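Local coordinates for periplasmic sugar-binding protein (Chloroflexus aurantiacus, PDB 4RXU), which probably binds carbohydrate for uptake by an ABC-type sugar transporter and holds D-glucose in this crystal, at residues 140-145 against 273-278; 293-298 against 341-346. All blocks are in the same frame, centred on the assembly; numbering follows the deposited sequence.

Each contact reaches the glucose at one end. Their centres are about 8 Å apart, on the same side of the chain's centre. Interaction 1 joins helix 135-148 to the end of strand 269-274, in the four-stranded parallel sheet, and to the loop that follows. Interaction 2 comes later in the chain and pairs strands 295-298 and 332-343 of the mixed sheet. The two share polar links: Q141 of interaction 1 hydrogen-bonds T342 of interaction 2, and Q277 hydrogen-bonds K298. Backbone hydrogen bonds, such as that of G276 with V296, also join 273-278 to 293-298. Each contact delivers one residue to the sugar, D278 and K298, so the glucose is gripped by neighbouring parts of one connected framework.

Interaction 1. Residues 140-145 against 273-278; sequences AQQAQY and FVTGQD. With BGC (beta-D-glucopyranose), chain C.
Helix 135-148 packs against the end of strand 269-274 and the loop after it, with Q142 meeting T275 and G276. The CB atoms of Q142 and T275 are 3.9 Å apart, and the two side chains cross at about a right angle. The methyl CG2 of T275 rests 3.3 Å from the backbone O of Q142. T275 OG1 hydrogen-bonds A250 O. In Q142, CD continues the extended chain (chi2 172°), and NE2 ends beside the G276 carbonyl. Q142 NE2 donates to G276 O at 3.1 Å, and the N-H points almost straight at the oxygen (173°). The oxygen lies in the amide plane of Q142, but the donor stands well above the carbonyl plane of G276. NE2 also hydrogen-bonds P251 O, so NE2 is held by two backbone carbonyls. Strand 269-274 is an outermost strand of the four-stranded parallel sheet in one lobe of the periplasmic binding protein fold. The loop after it runs to the sugar. There the carboxylate of D278 takes two hydroxyls: BGC O3 donates to D278 OD1 at 2.5 Å, and BGC O4 donates to D278 OD2 at 2.5 Å. At the far end Y145 CE1 makes an apolar contact with F273 CD2 at 4.1 Å, the side chains again crossing at about a right angle. The Y145 ring stacks with H149.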
loop_
_atom_site.group_PDB
_atom_site.type_symbol
_atom_site.label_atom_id
_atom_site.label_comp_id
_atom_site.label_asym_id
_atom_site.label_seq_id
_atom_site.Cartn_x
_atom_site.Cartn_y
_atom_site.Cartn_z
ATOM N N ALA A 140 -3.182 6.883 8.447
ATOM C CA ALA A 140 -3.818 7.433 9.657
ATOM C C ALA A 140 -4.150 6.306 10.621
ATOM O O ALA A 140 -3.872 6.419 11.811
ATOM C CB ALA A 140 -5.059 8.238 9.321
ATOM N N GLN A 141 -4.708 5.211 10.110
ATOM C CA GLN A 141 -5.063 4.093 10.966
ATOM C C GLN A 141 -3.841 3.416 11.567
ATOM O O GLN A 141 -3.838 2.998 12.718
ATOM C CB GLN A 141 -5.905 3.080 10.217
ATOM C CG GLN A 141 -7.331 3.541 10.022
ATOM C CD GLN A 141 -8.184 2.488 9.329
ATOM O OE1 GLN A 141 -7.924 1.312 9.448
ATOM N NE2 GLN A 141 -9.208 2.913 8.647
ATOM N N GLN A 142 -2.789 3.296 10.776
ATOM C CA GLN A 142 -1.550 2.744 11.302
ATOM C C GLN A 142 -1.053 3.597 12.472
ATOM O O GLN A 142 -0.746 3.099 13.563
ATOM C CB GLN A 142 -0.499 2.654 10.202
ATOM C CG GLN A 142 -0.816 1.623 9.147
ATOM C CD GLN A 142 0.119 1.672 7.990
ATOM O OE1 GLN A 142 0.685 2.710 7.689
ATOM N NE2 GLN A 142 0.287 0.547 7.324
ATOM N N ALA A 143 -0.933 4.890 12.221
ATOM C CA ALA A 143 -0.451 5.786 13.270
ATOM C C ALA A 143 -1.369 5.840 14.494
ATOM O O ALA A 143 -0.898 5.878 15.638
ATOM C CB ALA A 143 -0.246 7.179 12.711
ATOM N N GLN A 144 -2.671 5.867 14.244
ATOM C CA GLN A 144 -3.648 5.968 15.321
ATOM C C GLN A 144 -3.546 4.755 16.259
ATOM O O GLN A 144 -3.638 4.903 17.468
ATOM C CB GLN A 144 -5.065 6.149 14.766
ATOM C CG GLN A 144 -6.064 6.554 15.831
ATOM C CD GLN A 144 -5.762 7.933 16.377
ATOM O OE1 GLN A 144 -5.707 8.902 15.622
ATOM N NE2 GLN A 144 -5.536 8.021 17.679
ATOM N N TYR A 145 -3.293 3.577 15.697
ATOM C CA TYR A 145 -3.090 2.376 16.503
ATOM C C TYR A 145 -1.910 2.577 17.465
ATOM O O TYR A 145 -2.008 2.290 18.657
ATOM C CB TYR A 145 -2.878 1.119 15.633
ATOM C CG TYR A 145 -2.679 -0.091 16.502
ATOM C CD1 TYR A 145 -1.411 -0.406 16.989
ATOM C CD2 TYR A 145 -3.753 -0.882 16.882
ATOM C CE1 TYR A 145 -1.209 -1.486 17.830
ATOM C CE2 TYR A 145 -3.569 -1.974 17.718
ATOM C CZ TYR A 145 -2.303 -2.266 18.182
ATOM O OH TYR A 145 -2.117 -3.328 19.014
ATOM N N PHE A 273 5.049 -2.504 19.516
ATOM C CA PHE A 273 3.803 -2.355 18.785
ATOM C C PHE A 273 4.164 -2.075 17.337
ATOM O O PHE A 273 4.981 -1.201 17.065
ATOM C CB PHE A 273 2.991 -1.209 19.384
ATOM C CG PHE A 273 2.559 -1.464 20.793
ATOM C CD1 PHE A 273 3.378 -1.125 21.866
ATOM C CD2 PHE A 273 1.343 -2.063 21.042
ATOM C CE1 PHE A 273 2.972 -1.375 23.163
ATOM C CE2 PHE A 273 0.936 -2.316 22.335
ATOM C CZ PHE A 273 1.754 -1.973 23.393
ATOM N N VAL A 274 3.624 -2.848 16.402
ATOM C CA VAL A 274 3.995 -2.705 14.997
ATOM C C VAL A 274 2.764 -2.800 14.104
ATOM O O VAL A 274 1.863 -3.632 14.302
ATOM C CB VAL A 274 5.049 -3.740 14.528
ATOM C CG1 VAL A 274 4.522 -5.173 14.599
ATOM C CG2 VAL A 274 5.552 -3.383 13.137
ATOM N N THR A 275 2.763 -1.940 13.091
ATOM C CA THR A 275 1.662 -1.786 12.159
ATOM C C THR A 275 1.915 -2.580 10.889
ATOM O O THR A 275 2.943 -3.212 10.748
ATOM C CB THR A 275 1.445 -0.297 11.822
ATOM O OG1 THR A 275 2.593 0.220 11.152
ATOM C CG2 THR A 275 1.177 0.487 13.059
ATOM N N GLY A 276 0.941 -2.557 9.984
ATOM C CA GLY A 276 1.076 -3.190 8.668
ATOM C C GLY A 276 -0.141 -2.927 7.803
ATOM O O GLY A 276 -1.006 -2.144 8.154
ATOM N N GLN A 277 -0.167 -3.548 6.633
ATOM C CA GLN A 277 -1.350 -3.541 5.788
ATOM C C GLN A 277 -1.263 -4.651 4.755
ATOM O O GLN A 277 -0.171 -5.105 4.438
ATOM C CB GLN A 277 -1.539 -2.209 5.050
ATOM C CG GLN A 277 -0.538 -1.960 3.939
ATOM C CD GLN A 277 -0.813 -0.659 3.224
ATOM O OE1 GLN A 277 -1.863 -0.486 2.601
ATOM N NE2 GLN A 277 0.121 0.270 3.321
ATOM N N ASP A 278 -2.452 -5.035 4.284
ATOM C CA ASP A 278 -2.719 -5.978 3.173
ATOM C C ASP A 278 -3.314 -7.302 3.677
ATOM O O ASP A 278 -3.814 -8.094 2.882
ATOM C CB ASP A 278 -1.478 -6.310 2.337
ATOM C CG ASP A 278 -0.916 -5.113 1.556
ATOM O OD1 ASP A 278 -1.582 -4.063 1.411
ATOM O OD2 ASP A 278 0.211 -5.276 1.040
HETATM C C2 BGC C . -0.039 -1.154 -2.173
HETATM C C3 BGC C . 0.152 -1.944 -0.894
HETATM C C4 BGC C . 1.369 -2.845 -1.038
HETATM C C5 BGC C . 2.594 -2.051 -1.494
HETATM C C6 BGC C . 3.792 -2.918 -1.813
HETATM C C1 BGC C . 1.249 -0.363 -2.323
HETATM O O1 BGC C . 1.172 0.608 -3.325
HETATM O O2 BGC C . -1.181 -0.302 -2.039
HETATM O O3 BGC C . -1.029 -2.708 -0.666
HETATM O O4 BGC C . 1.693 -3.384 0.259
HETATM O O5 BGC C . 2.289 -1.288 -2.644
HETATM O O6 BGC C . 3.452 -3.995 -2.690
#

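Interaction 2. Residues 293-298 against 341-346; sequences SMTVFK and VTVTRD. With BGC (beta-D-glucopyranose), chain C.
T295 and F297 pair with V343 and V341 as antiparallel hydrogen-bonded pairs, with the non-hydrogen-bonded pair of V296 and T342 between them. Both hydrogen-bonded pairs use both of their backbone bonds. V343 N reaches T295 O at 2.7 Å, and F297 N reaches V341 O at 2.7 Å. The CA-H groups of M294 and V296 add contacts to V343 O and V341 O. Strand 332-343 belongs to the mixed sheet of this sugar-binding fold, and strand 295-298 joins that sheet here.

Apolar contact gathers on the face of T295, F297 and V343. The methyl V343 CG2 touches F297 CB at 3.7 Å. The methyl T295 CG2 runs beside V343 CB, 4.0 Å away. The F297 ring leads away to an edge-to-face contact with Y357. Separately, the M294 chain folds over and brings its methyl CE to T342 CG2, 3.9 Å away. The T342 hydroxyl hydrogen-bonds Q141 OE1.

Beyond the paired residues, a turn and a water take over. T344 OG1 accepts from D346 N at 3.2 Å, an ST turn, while T344 CG2 packs against M294 CB. An alanine here would probably leave D346 N without this acceptor and open a small gap beside M294. A water accepts from R345 N and donates to S293 O, bridging the segments.

At the other end K298 NZ donates to BGC O2 at 2.9 Å and to BGC O3 at 3.0 Å. Q277 OE1 and these two sugar oxygens together hold NZ, whose charge would probably polarise both hydroxyls. The four backbone bonds of the strand pairing hold the segment that ends in K298 to strand 332-343.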
loop_
_atom_site.group_PDB
_atom_site.type_symbol
_atom_site.label_atom_id
_atom_site.label_comp_id
_atom_site.label_asym_id
_atom_site.label_seq_id
_atom_site.Cartn_x
_atom_site.Cartn_y
_atom_site.Cartn_z
ATOM N N SER A 293 1.054 -6.391 15.595
ATOM C CA SER A 293 -0.048 -5.828 16.384
ATOM C C SER A 293 -1.336 -5.661 15.598
ATOM O O SER A 293 -2.435 -5.884 16.094
ATOM C CB SER A 293 0.357 -4.463 16.985
ATOM O OG SER A 293 1.596 -4.552 17.632
ATOM N N MET A 294 -1.196 -5.231 14.357
ATOM C CA MET A 294 -2.343 -4.944 13.522
ATOM C C MET A 294 -1.975 -4.965 12.075
ATOM O O MET A 294 -0.815 -4.848 11.716
ATOM C CB MET A 294 -2.950 -3.573 13.834
ATOM C CG MET A 294 -2.048 -2.386 13.492
ATOM S SD MET A 294 -2.172 -1.714 11.759
ATOM C CE MET A 294 -3.384 -0.410 12.059
ATOM N N THR A 295 -3.005 -5.097 11.247
ATOM C CA THR A 295 -2.871 -4.858 9.825
ATOM C C THR A 295 -4.093 -4.065 9.351
ATOM O O THR A 295 -5.203 -4.232 9.847
ATOM C CB THR A 295 -2.708 -6.167 8.996
ATOM O OG1 THR A 295 -2.314 -5.865 7.648
ATOM C CG2 THR A 295 -4.002 -6.984 8.983
ATOM N N VAL A 296 -3.878 -3.210 8.366
ATOM C CA VAL A 296 -4.965 -2.530 7.687
ATOM C C VAL A 296 -5.454 -3.428 6.546
ATOM O O VAL A 296 -4.713 -3.745 5.614
ATOM C CB VAL A 296 -4.616 -1.111 7.203
ATOM C CG1 VAL A 296 -5.815 -0.524 6.482
ATOM C CG2 VAL A 296 -4.227 -0.226 8.388
ATOM N N PHE A 297 -6.709 -3.864 6.657
ATOM C CA PHE A 297 -7.323 -4.757 5.678
ATOM C C PHE A 297 -7.887 -3.918 4.551
ATOM O O PHE A 297 -8.691 -3.031 4.786
ATOM C CB PHE A 297 -8.452 -5.554 6.342
ATOM C CG PHE A 297 -9.335 -6.323 5.385
ATOM C CD1 PHE A 297 -8.779 -7.161 4.421
ATOM C CD2 PHE A 297 -10.719 -6.214 5.447
ATOM C CE1 PHE A 297 -9.590 -7.866 3.554
ATOM C CE2 PHE A 297 -11.531 -6.931 4.574
ATOM C CZ PHE A 297 -10.959 -7.743 3.624
ATOM N N LYS A 298 -7.450 -4.221 3.334
ATOM C CA LYS A 298 -7.903 -3.577 2.107
ATOM C C LYS A 298 -8.537 -4.663 1.239
ATOM O O LYS A 298 -7.837 -5.559 0.768
ATOM C CB LYS A 298 -6.724 -2.892 1.398
ATOM C CG LYS A 298 -5.835 -2.074 2.338
ATOM C CD LYS A 298 -4.953 -1.044 1.678
ATOM C CE LYS A 298 -4.064 -1.656 0.621
ATOM N NZ LYS A 298 -3.050 -0.647 0.196
ATOM N N VAL A 341 -9.852 -1.025 6.767
ATOM C CA VAL A 341 -10.286 -1.388 8.122
ATOM C C VAL A 341 -9.134 -1.919 8.936
ATOM O O VAL A 341 -8.382 -2.782 8.488
ATOM C CB VAL A 341 -11.401 -2.478 8.052
ATOM C CG1 VAL A 341 -11.810 -2.990 9.420
ATOM C CG2 VAL A 341 -12.602 -1.898 7.343
ATOM N N THR A 342 -8.999 -1.420 10.150
ATOM C CA THR A 342 -7.977 -1.937 11.030
ATOM C C THR A 342 -8.345 -3.312 11.593
ATOM O O THR A 342 -9.416 -3.505 12.151
ATOM C CB THR A 342 -7.708 -0.985 12.191
ATOM O OG1 THR A 342 -7.033 0.167 11.689
ATOM C CG2 THR A 342 -6.832 -1.653 13.262
ATOM N N VAL A 343 -7.407 -4.238 11.439
ATOM C CA VAL A 343 -7.564 -5.593 11.943
ATOM C C VAL A 343 -6.523 -5.907 13.008
ATOM O O VAL A 343 -5.311 -5.781 12.787
ATOM C CB VAL A 343 -7.550 -6.617 10.803
ATOM C CG1 VAL A 343 -7.578 -8.031 11.371
ATOM C CG2 VAL A 343 -8.750 -6.339 9.905
ATOM N N THR A 344 -7.035 -6.357 14.147
ATOM C CA THR A 344 -6.229 -6.814 15.254
ATOM C C THR A 344 -6.779 -8.175 15.660
ATOM O O THR A 344 -7.713 -8.675 15.051
ATOM C CB THR A 344 -6.384 -5.867 16.448
ATOM O OG1 THR A 344 -7.745 -5.910 16.931
ATOM C CG2 THR A 344 -6.034 -4.461 16.036
ATOM N N ARG A 345 -6.221 -8.761 16.706
ATOM C CA ARG A 345 -6.789 -10.007 17.248
ATOM C C ARG A 345 -8.280 -9.926 17.565
ATOM O O ARG A 345 -9.013 -10.911 17.440
ATOM C CB ARG A 345 -6.099 -10.366 18.525
ATOM C CG ARG A 345 -4.739 -10.930 18.315
ATOM C CD ARG A 345 -4.040 -10.908 19.651
ATOM N NE ARG A 345 -3.087 -11.989 19.773
ATOM C CZ ARG A 345 -2.532 -12.325 20.927
ATOM N NH1 ARG A 345 -2.854 -11.653 22.017
ATOM N NH2 ARG A 345 -1.659 -13.319 20.986
ATOM N N ASP A 346 -8.723 -8.757 18.008
ATOM C CA ASP A 346 -10.109 -8.597 18.476
ATOM C C ASP A 346 -11.147 -8.783 17.347
ATOM O O ASP A 346 -12.258 -9.215 17.613
ATOM C CB ASP A 346 -10.274 -7.243 19.180
ATOM C CG ASP A 346 -9.308 -7.077 20.370
ATOM O OD1 ASP A 346 -9.017 -8.082 21.066
ATOM O OD2 ASP A 346 -8.818 -5.945 20.592
HETATM C C2 BGC C . -0.039 -1.154 -2.173
HETATM C C3 BGC C . 0.152 -1.944 -0.894
HETATM C C4 BGC C . 1.369 -2.845 -1.038
HETATM C C5 BGC C . 2.594 -2.051 -1.494
HETATM C C6 BGC C . 3.792 -2.918 -1.813
HETATM C C1 BGC C . 1.249 -0.363 -2.323
HETATM O O1 BGC C . 1.172 0.608 -3.325
HETATM O O2 BGC C . -1.181 -0.302 -2.039
HETATM O O3 BGC C . -1.029 -2.708 -0.666
HETATM O O4 BGC C . 1.693 -3.384 0.259
HETATM O O5 BGC C . 2.289 -1.288 -2.644
HETATM O O6 BGC C . 3.452 -3.995 -2.690
HETATM O O HOH W 1 -3.610 -7.706 17.778
#